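Local coordinates for protein soluble lytic murein transglycosylase (Escherichia coli, PDB 1QSA) that cleaves the glycosidic bonds between N-acetylmuramic acid and N-acetylglucosamine in peptidoglycan, leaving a 1,6-anhydro bond on the muramic acid residue, at residues K370-V375 and S412-A417; Q418-A423 and Q434-G439; Y422-Q427 and L445-P450. All coordinates share one frame; numbering follows the deposited sequence.

Interaction 1. Residues K370-V375 and S412-A417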
# COMPACT_ATOMS: atom_id res chain seq x y z
N LYS A 370 -12.95 -22.44 -11.31
CA LYS A 370 -12.00 -23.45 -10.87
C LYS A 370 -10.71 -23.41 -11.68
O LYS A 370 -10.72 -23.06 -12.85
CB LYS A 370 -12.60 -24.85 -10.99
CG LYS A 370 -13.80 -25.11 -10.09
CD LYS A 370 -14.34 -26.51 -10.36
CE LYS A 370 -15.66 -26.76 -9.63
NZ LYS A 370 -16.20 -28.12 -9.92
N ALA A 371 -9.61 -23.78 -11.04
CA ALA A 371 -8.33 -23.84 -11.73
C ALA A 371 -8.37 -25.14 -12.57
O ALA A 371 -9.25 -25.99 -12.36
CB ALA A 371 -7.18 -23.89 -10.72
N PRO A 372 -7.45 -25.29 -13.53
CA PRO A 372 -7.43 -26.51 -14.36
C PRO A 372 -7.31 -27.79 -13.52
O PRO A 372 -6.76 -27.77 -12.42
CB PRO A 372 -6.19 -26.31 -15.22
CG PRO A 372 -6.09 -24.81 -15.35
CD PRO A 372 -6.41 -24.35 -13.95
N GLN A 373 -7.83 -28.89 -14.06
CA GLN A 373 -7.76 -30.18 -13.37
C GLN A 373 -6.30 -30.63 -13.25
O GLN A 373 -5.91 -31.22 -12.25
CB GLN A 373 -8.57 -31.23 -14.12
CG GLN A 373 -10.07 -30.98 -14.12
CD GLN A 373 -10.67 -31.08 -12.73
OE1 GLN A 373 -10.10 -31.69 -11.83
NE2 GLN A 373 -11.86 -30.50 -12.56
N ASN A 374 -5.52 -30.35 -14.30
CA ASN A 374 -4.09 -30.69 -14.34
C ASN A 374 -3.28 -29.43 -14.03
O ASN A 374 -3.30 -28.49 -14.82
CB ASN A 374 -3.68 -31.19 -15.73
CG ASN A 374 -4.22 -32.57 -16.04
OD1 ASN A 374 -3.70 -33.57 -15.55
ND2 ASN A 374 -5.24 -32.62 -16.89
N VAL A 375 -2.56 -29.44 -12.91
CA VAL A 375 -1.75 -28.29 -12.52
C VAL A 375 -0.27 -28.47 -12.83
O VAL A 375 0.52 -27.53 -12.68
CB VAL A 375 -1.91 -27.97 -11.01
CG1 VAL A 375 -3.36 -27.73 -10.69
CG2 VAL A 375 -1.36 -29.11 -10.17
N SER A 412 0.65 -16.96 -18.81
CA SER A 412 -0.74 -16.87 -19.24
C SER A 412 -1.65 -17.00 -18.03
O SER A 412 -1.23 -17.47 -16.98
CB SER A 412 -1.07 -17.98 -20.24
OG SER A 412 -1.11 -19.25 -19.60
N LYS A 413 -2.91 -16.61 -18.18
CA LYS A 413 -3.87 -16.71 -17.08
C LYS A 413 -4.03 -18.17 -16.67
O LYS A 413 -4.18 -18.47 -15.48
CB LYS A 413 -5.23 -16.11 -17.47
CG LYS A 413 -5.49 -14.74 -16.89
CD LYS A 413 -6.98 -14.42 -16.90
CE LYS A 413 -7.31 -13.28 -15.93
NZ LYS A 413 -8.78 -13.13 -15.69
N THR A 414 -3.99 -19.07 -17.64
CA THR A 414 -4.11 -20.50 -17.38
C THR A 414 -2.93 -20.99 -16.55
O THR A 414 -3.11 -21.72 -15.57
CB THR A 414 -4.20 -21.32 -18.69
OG1 THR A 414 -5.39 -20.94 -19.39
CG2 THR A 414 -4.23 -22.81 -18.40
N GLU A 415 -1.73 -20.58 -16.94
CA GLU A 415 -0.52 -20.95 -16.21
C GLU A 415 -0.54 -20.36 -14.81
O GLU A 415 -0.20 -21.04 -13.84
CB GLU A 415 0.74 -20.49 -16.96
CG GLU A 415 1.01 -21.27 -18.25
CD GLU A 415 2.14 -20.69 -19.09
OE1 GLU A 415 2.33 -19.45 -19.11
OE2 GLU A 415 2.84 -21.49 -19.75
N GLN A 416 -0.98 -19.11 -14.68
CA GLN A 416 -1.04 -18.47 -13.35
C GLN A 416 -2.05 -19.17 -12.43
O GLN A 416 -1.81 -19.29 -11.22
CB GLN A 416 -1.31 -16.97 -13.49
CG GLN A 416 -0.14 -16.23 -14.14
CD GLN A 416 -0.49 -14.82 -14.60
OE1 GLN A 416 -1.57 -14.60 -15.14
NE2 GLN A 416 0.43 -13.88 -14.43
N ALA A 417 -3.15 -19.67 -13.01
CA ALA A 417 -4.16 -20.40 -12.25
C ALA A 417 -3.63 -21.77 -11.83
O ALA A 417 -3.90 -22.25 -10.73
CB ALA A 417 -5.46 -20.53 -13.07
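Ala371 and Pro372 hold an irregular loop against the first turns of helix 413-425 without a single hydrogen bond between 370-375 and 412-417, although the two backbones come within 5.4 Å, between Ala371 CA and Ala417 CA. Methyl and ring carbons do the work. Ala371 CB lies 3.7 Å from Ala417 O and 4.4 Å from Ala417 CB. The Pro372 ring presents two adjacent atoms to the helix, CD lying 4.0 Å from Ala417 CB and CG 4.1 Å from Thr414 CG2. Thr414 and Ala417 are three residues apart, so their methyls sit on one face of the helix and the proline spans both. The Thr414 side chain runs at a slant to the ring. Its OG1 lies beside the backbone N (chi1 -64°), which leaves CG2 as the branch in contact with the proline. Of the residues that touch, Ala417 is buried, for Leu441 and His444 also pack on it, whereas Thr414 is exposed, and the contact thus grades from interior to surface over one turn. Further along the loop, Asn374 O accepts a hydrogen bond from Gln418 NE2, and Val375 packs on Arg421 and Tyr422, so the loop follows the helix beyond this first turn. The helix start is fixed separately. Ser412 OG accepts from Glu415 N at 3.0 Å, and Glu415 OE1 accepts in return from Ser412 N, also at 3.0 Å and nearly straight (171°), met on the anti side of the carboxylate. Two backbone N-H groups at the helix end are satisfied. This reciprocal pair, with Ser412 as N-cap, is a capping box, here starting a helix of the L domain that carries a connecting loop on its flank.

Interaction 2. Residues Q418-A423 and Q434-G439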
# COMPACT_ATOMS: atom_id res chain seq x y z
N GLN A 418 -2.86 -22.41 -12.72
CA GLN A 418 -2.26 -23.71 -12.39
C GLN A 418 -1.27 -23.51 -11.25
O GLN A 418 -1.24 -24.31 -10.32
CB GLN A 418 -1.51 -24.30 -13.57
CG GLN A 418 -2.39 -24.80 -14.70
CD GLN A 418 -1.55 -25.34 -15.84
OE1 GLN A 418 -0.69 -24.65 -16.38
NE2 GLN A 418 -1.79 -26.59 -16.20
N LEU A 419 -0.45 -22.46 -11.33
CA LEU A 419 0.52 -22.16 -10.29
C LEU A 419 -0.19 -21.85 -8.96
O LEU A 419 0.23 -22.31 -7.89
CB LEU A 419 1.45 -21.01 -10.72
CG LEU A 419 2.51 -21.37 -11.79
CD1 LEU A 419 3.22 -20.12 -12.30
CD2 LEU A 419 3.52 -22.36 -11.19
N ALA A 420 -1.28 -21.09 -9.02
CA ALA A 420 -2.05 -20.77 -7.82
C ALA A 420 -2.55 -22.08 -7.17
O ALA A 420 -2.38 -22.29 -5.97
CB ALA A 420 -3.24 -19.86 -8.17
N ARG A 421 -3.09 -22.98 -8.00
CA ARG A 421 -3.63 -24.25 -7.48
C ARG A 421 -2.52 -25.17 -6.98
O ARG A 421 -2.72 -25.89 -6.01
CB ARG A 421 -4.46 -24.95 -8.56
CG ARG A 421 -5.18 -26.19 -8.05
CD ARG A 421 -6.22 -25.84 -7.00
NE ARG A 421 -6.70 -27.02 -6.27
CZ ARG A 421 -7.83 -27.05 -5.57
NH1 ARG A 421 -8.60 -25.97 -5.48
NH2 ARG A 421 -8.18 -28.17 -4.94
N TYR A 422 -1.36 -25.14 -7.63
CA TYR A 422 -0.22 -25.96 -7.22
C TYR A 422 0.22 -25.51 -5.81
O TYR A 422 0.43 -26.33 -4.92
CB TYR A 422 0.94 -25.79 -8.20
CG TYR A 422 2.12 -26.67 -7.91
CD1 TYR A 422 2.16 -27.98 -8.38
CD2 TYR A 422 3.19 -26.20 -7.16
CE1 TYR A 422 3.26 -28.80 -8.12
CE2 TYR A 422 4.30 -27.02 -6.89
CZ TYR A 422 4.32 -28.32 -7.38
OH TYR A 422 5.40 -29.14 -7.11
N ALA A 423 0.28 -24.20 -5.61
CA ALA A 423 0.65 -23.64 -4.30
C ALA A 423 -0.41 -24.04 -3.27
O ALA A 423 -0.09 -24.52 -2.19
CB ALA A 423 0.77 -22.13 -4.41
N GLN A 434 -0.84 -14.92 -3.76
CA GLN A 434 0.03 -14.12 -4.61
C GLN A 434 -0.18 -14.39 -6.10
O GLN A 434 -0.17 -13.47 -6.92
CB GLN A 434 1.49 -14.36 -4.20
CG GLN A 434 2.51 -13.44 -4.87
CD GLN A 434 3.94 -13.79 -4.52
OE1 GLN A 434 4.21 -14.46 -3.53
NE2 GLN A 434 4.88 -13.31 -5.33
N ALA A 435 -0.38 -15.66 -6.45
CA ALA A 435 -0.61 -16.05 -7.84
C ALA A 435 -1.97 -15.54 -8.31
O ALA A 435 -2.11 -15.13 -9.47
CB ALA A 435 -0.51 -17.55 -8.00
N THR A 436 -2.99 -15.57 -7.45
CA THR A 436 -4.30 -15.06 -7.89
C THR A 436 -4.22 -13.57 -8.18
O THR A 436 -4.87 -13.07 -9.09
CB THR A 436 -5.45 -15.35 -6.89
OG1 THR A 436 -5.24 -14.62 -5.66
CG2 THR A 436 -5.56 -16.84 -6.59
N ILE A 437 -3.38 -12.86 -7.43
CA ILE A 437 -3.22 -11.42 -7.64
C ILE A 437 -2.48 -11.16 -8.94
O ILE A 437 -2.91 -10.33 -9.75
CB ILE A 437 -2.52 -10.75 -6.44
CG1 ILE A 437 -3.44 -10.81 -5.23
CG2 ILE A 437 -2.16 -9.29 -6.76
CD1 ILE A 437 -2.76 -10.43 -3.91
N ALA A 438 -1.40 -11.90 -9.18
CA ALA A 438 -0.62 -11.74 -10.42
C ALA A 438 -1.47 -12.00 -11.66
O ALA A 438 -1.34 -11.29 -12.66
CB ALA A 438 0.59 -12.69 -10.41
N GLY A 439 -2.34 -13.01 -11.61
CA GLY A 439 -3.16 -13.32 -12.76
C GLY A 439 -4.52 -12.64 -12.78
O GLY A 439 -5.30 -12.89 -13.70
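Ala420 and Ala435 meet with no flat group between them; the guanidinium, phenol ring and amides of these segments all turn to other neighbours. Asn426 ND2 lies over one face of the Tyr422 ring, offset toward the rim, and Met385 also packs on that side chain. Arg421 NH1 forms salt bridges with Glu446 OE1 and Glu447 OE2, and Gln434 NE2 bonds to Arg401 O beside Trp404. What remains between the segments is an antiparallel helical hairpin of the L domain, helices 413-425 and 429-438 following each other in the chain, in a protein that is as a whole an alpha-superhelix. The segments run 169° apart in direction, and their axes close to 8.5 Å. Such a short separation is probably possible because small alanines meet here. Ala420 CA and Ala435 CA are 4.9 Å apart; both CB atoms point toward the other helix, and being single methyls they let the backbones come close. Ala435 CB rests against the CA-CB bond of Ala420, 3.6 Å from each atom. It also grazes the preceding residue, 4.4 Å from Leu419 C. The four residues that touch, Leu419, Ala420, Ala435 and Thr436, are all buried, and no hydrogen bond crosses between them; the contact is van der Waals packing. Thr436 contributes through its methyl alone. With chi1 at 65°, OG1 stands between the backbone N and the carbonyl carbon, and its hydroxyl bonds back to Val433 O within the same helix. A buried polar atom is satisfied locally by this bond, and the carbon branch is left for the interface. The same side chain also packs on Glu447 and Arg448 of the following short helix and comes within about 5 Å of a bound sulfate. On the hairpin side, CG2 of Thr436 lies anti to its carbonyl carbon and approaches Ala420 CB to 4.1 Å.

Interaction 3. Residues Y422-Q427 and L445-P450. With SO4 (sulfate ion), chain B; SO4 (sulfate ion), chain H.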
# COMPACT_ATOMS: atom_id res chain seq x y z
N TYR A 422 -1.36 -25.14 -7.63
CA TYR A 422 -0.22 -25.96 -7.22
C TYR A 422 0.22 -25.51 -5.81
O TYR A 422 0.43 -26.33 -4.92
CB TYR A 422 0.94 -25.79 -8.20
CG TYR A 422 2.12 -26.67 -7.91
CD1 TYR A 422 2.16 -27.98 -8.38
CD2 TYR A 422 3.19 -26.20 -7.16
CE1 TYR A 422 3.26 -28.80 -8.12
CE2 TYR A 422 4.30 -27.02 -6.89
CZ TYR A 422 4.32 -28.32 -7.38
OH TYR A 422 5.40 -29.14 -7.11
N ALA A 423 0.28 -24.20 -5.61
CA ALA A 423 0.65 -23.64 -4.30
C ALA A 423 -0.41 -24.04 -3.27
O ALA A 423 -0.09 -24.52 -2.19
CB ALA A 423 0.77 -22.13 -4.41
N PHE A 424 -1.69 -23.85 -3.63
CA PHE A 424 -2.82 -24.21 -2.78
C PHE A 424 -2.74 -25.69 -2.37
O PHE A 424 -2.90 -26.02 -1.20
CB PHE A 424 -4.14 -23.89 -3.52
CG PHE A 424 -5.39 -24.27 -2.76
CD1 PHE A 424 -6.01 -23.36 -1.91
CD2 PHE A 424 -5.95 -25.54 -2.91
CE1 PHE A 424 -7.17 -23.70 -1.21
CE2 PHE A 424 -7.13 -25.89 -2.21
CZ PHE A 424 -7.73 -24.97 -1.36
N ASN A 425 -2.46 -26.57 -3.33
CA ASN A 425 -2.36 -28.01 -3.05
C ASN A 425 -1.22 -28.36 -2.09
O ASN A 425 -1.27 -29.37 -1.38
CB ASN A 425 -2.19 -28.81 -4.35
CG ASN A 425 -3.45 -28.81 -5.20
OD1 ASN A 425 -4.53 -28.49 -4.73
ND2 ASN A 425 -3.30 -29.17 -6.47
N ASN A 426 -0.19 -27.53 -2.08
CA ASN A 426 0.96 -27.74 -1.20
C ASN A 426 0.87 -26.95 0.10
O ASN A 426 1.79 -27.00 0.92
CB ASN A 426 2.24 -27.37 -1.95
CG ASN A 426 2.68 -28.47 -2.86
OD1 ASN A 426 3.19 -29.49 -2.40
ND2 ASN A 426 2.42 -28.33 -4.14
N GLN A 427 -0.28 -26.33 0.33
CA GLN A 427 -0.52 -25.53 1.52
C GLN A 427 0.43 -24.33 1.65
O GLN A 427 0.76 -23.91 2.77
CB GLN A 427 -0.55 -26.39 2.79
CG GLN A 427 -1.63 -27.44 2.71
CD GLN A 427 -1.94 -28.08 4.04
OE1 GLN A 427 -1.22 -27.90 5.03
NE2 GLN A 427 -3.02 -28.85 4.08
N LEU A 445 -12.13 -17.97 -6.20
CA LEU A 445 -12.25 -17.78 -4.76
C LEU A 445 -11.57 -18.77 -3.83
O LEU A 445 -11.06 -18.37 -2.78
CB LEU A 445 -13.72 -17.59 -4.35
CG LEU A 445 -14.46 -16.43 -5.02
CD1 LEU A 445 -15.88 -16.32 -4.44
CD2 LEU A 445 -13.70 -15.12 -4.83
N GLU A 446 -11.54 -20.05 -4.20
CA GLU A 446 -10.93 -21.05 -3.32
C GLU A 446 -9.44 -20.78 -3.10
O GLU A 446 -8.94 -20.90 -1.98
CB GLU A 446 -11.14 -22.47 -3.85
CG GLU A 446 -10.86 -23.50 -2.77
CD GLU A 446 -11.20 -24.92 -3.14
OE1 GLU A 446 -11.26 -25.24 -4.34
OE2 GLU A 446 -11.39 -25.73 -2.20
N GLU A 447 -8.74 -20.41 -4.17
CA GLU A 447 -7.30 -20.12 -4.11
C GLU A 447 -7.02 -18.75 -3.49
O GLU A 447 -5.96 -18.54 -2.88
CB GLU A 447 -6.66 -20.21 -5.50
CG GLU A 447 -6.65 -21.63 -6.11
CD GLU A 447 -7.99 -22.06 -6.66
OE1 GLU A 447 -8.79 -21.20 -7.08
OE2 GLU A 447 -8.26 -23.28 -6.68
N ARG A 448 -7.97 -17.83 -3.62
CA ARG A 448 -7.83 -16.49 -3.04
C ARG A 448 -8.09 -16.50 -1.53
O ARG A 448 -7.60 -15.63 -0.81
CB ARG A 448 -8.84 -15.50 -3.66
CG ARG A 448 -8.63 -15.19 -5.16
CD ARG A 448 -9.60 -14.09 -5.64
NE ARG A 448 -9.36 -12.83 -4.95
CZ ARG A 448 -10.29 -11.93 -4.65
NH1 ARG A 448 -11.55 -12.09 -5.06
NH2 ARG A 448 -9.96 -10.84 -3.98
N PHE A 449 -8.90 -17.45 -1.06
CA PHE A 449 -9.26 -17.49 0.36
C PHE A 449 -9.07 -18.87 0.94
O PHE A 449 -10.03 -19.51 1.40
CB PHE A 449 -10.71 -16.99 0.50
CG PHE A 449 -10.90 -15.59 -0.01
CD1 PHE A 449 -10.43 -14.51 0.74
CD2 PHE A 449 -11.43 -15.35 -1.29
CE1 PHE A 449 -10.46 -13.21 0.21
CE2 PHE A 449 -11.47 -14.07 -1.82
CZ PHE A 449 -10.98 -12.99 -1.08
N PRO A 450 -7.81 -19.33 1.00
CA PRO A 450 -7.52 -20.65 1.55
C PRO A 450 -7.75 -20.75 3.05
O PRO A 450 -7.61 -19.74 3.75
CB PRO A 450 -6.04 -20.83 1.21
CG PRO A 450 -5.50 -19.42 1.32
CD PRO A 450 -6.57 -18.63 0.60
S SO4 B . -13.54 -9.18 -3.54
O1 SO4 B . -14.37 -9.01 -2.33
O2 SO4 B . -13.73 -10.55 -4.07
O3 SO4 B . -13.98 -8.19 -4.54
O4 SO4 B . -12.12 -8.95 -3.23
S SO4 H . -6.75 -9.24 -2.82
O1 SO4 H . -8.15 -9.36 -2.37
O2 SO4 H . -6.42 -7.83 -3.06
O3 SO4 H . -5.86 -9.78 -1.77
O4 SO4 H . -6.57 -10.01 -4.06
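Phe424 reaches out from the last turn of helix 413-425, within the Schellman motif that ends the helix, with Gln427 as its C-prime residue, and its side chain crosses that of Glu446 at about a right angle. The contact ties this helix end in the L domain to the short helix 445-448, whose Leu445, like Phe449 after it, packs on helix 582-601. With CG anti to the backbone N (chi1 177°), the ring is carried toward 445-448. CE1 lies 3.4 Å from Glu446 O, and CZ is 3.7 Å from Glu446 CG, with CD and OE2 also against it. Ring and carboxylate planes are 52° apart. Glu447 adds CA near CD1 and CG near CB; Arg421 is the polar partner of both glutamates. Pro450 CB meets CE1 and CD1 obliquely, 3.9 Å from Phe424 CE1. Arg448 points away from this packing, bent at chi3, and meets two sulfate ions, probably from the crystallisation liquor, at the edge and in the plane of its guanidinium: NH1 gives a bond to O2 of the chain B ion (2.8 Å) and NH2 one to its O4, while NH2 also bonds O1 of the chain H ion. Phe449 CE2 sits over the centre of one guanidinium face, 3.7 Å above it. Replacing Arg448 by a leucine would probably leave both anions short of a positive partner and Trp442 O without the N-H it accepts from NH1. Arg476 and Tyr597 also bond to sulfate here. Asn426 N and Asn426 ND2 reach Tyr422 O from opposite faces of its plane, ND2 at 2.9 Å.

Overall arrangement
From the N terminus, the loop 370-375 comes first, and in interaction 1 the chain returns to it at helix 413-425 after 36 residues that hold helices 378-381, 383-393 and 397-408. It is complete before the others open. Interactions 2 and 3 leave from the later turns of that helix, sharing Tyr422 and Ala423. Interaction 2 closes the hairpin between helices 413-425 and 429-438; interaction 3, starting and ending slightly later, overlaps it in stagger and spans the whole of helix 429-438 to reach 445-448. Helix 413-425 is therefore common to all three, joining a preceding loop, its hairpin partner and the short helix that leads on toward the Slt-type domain.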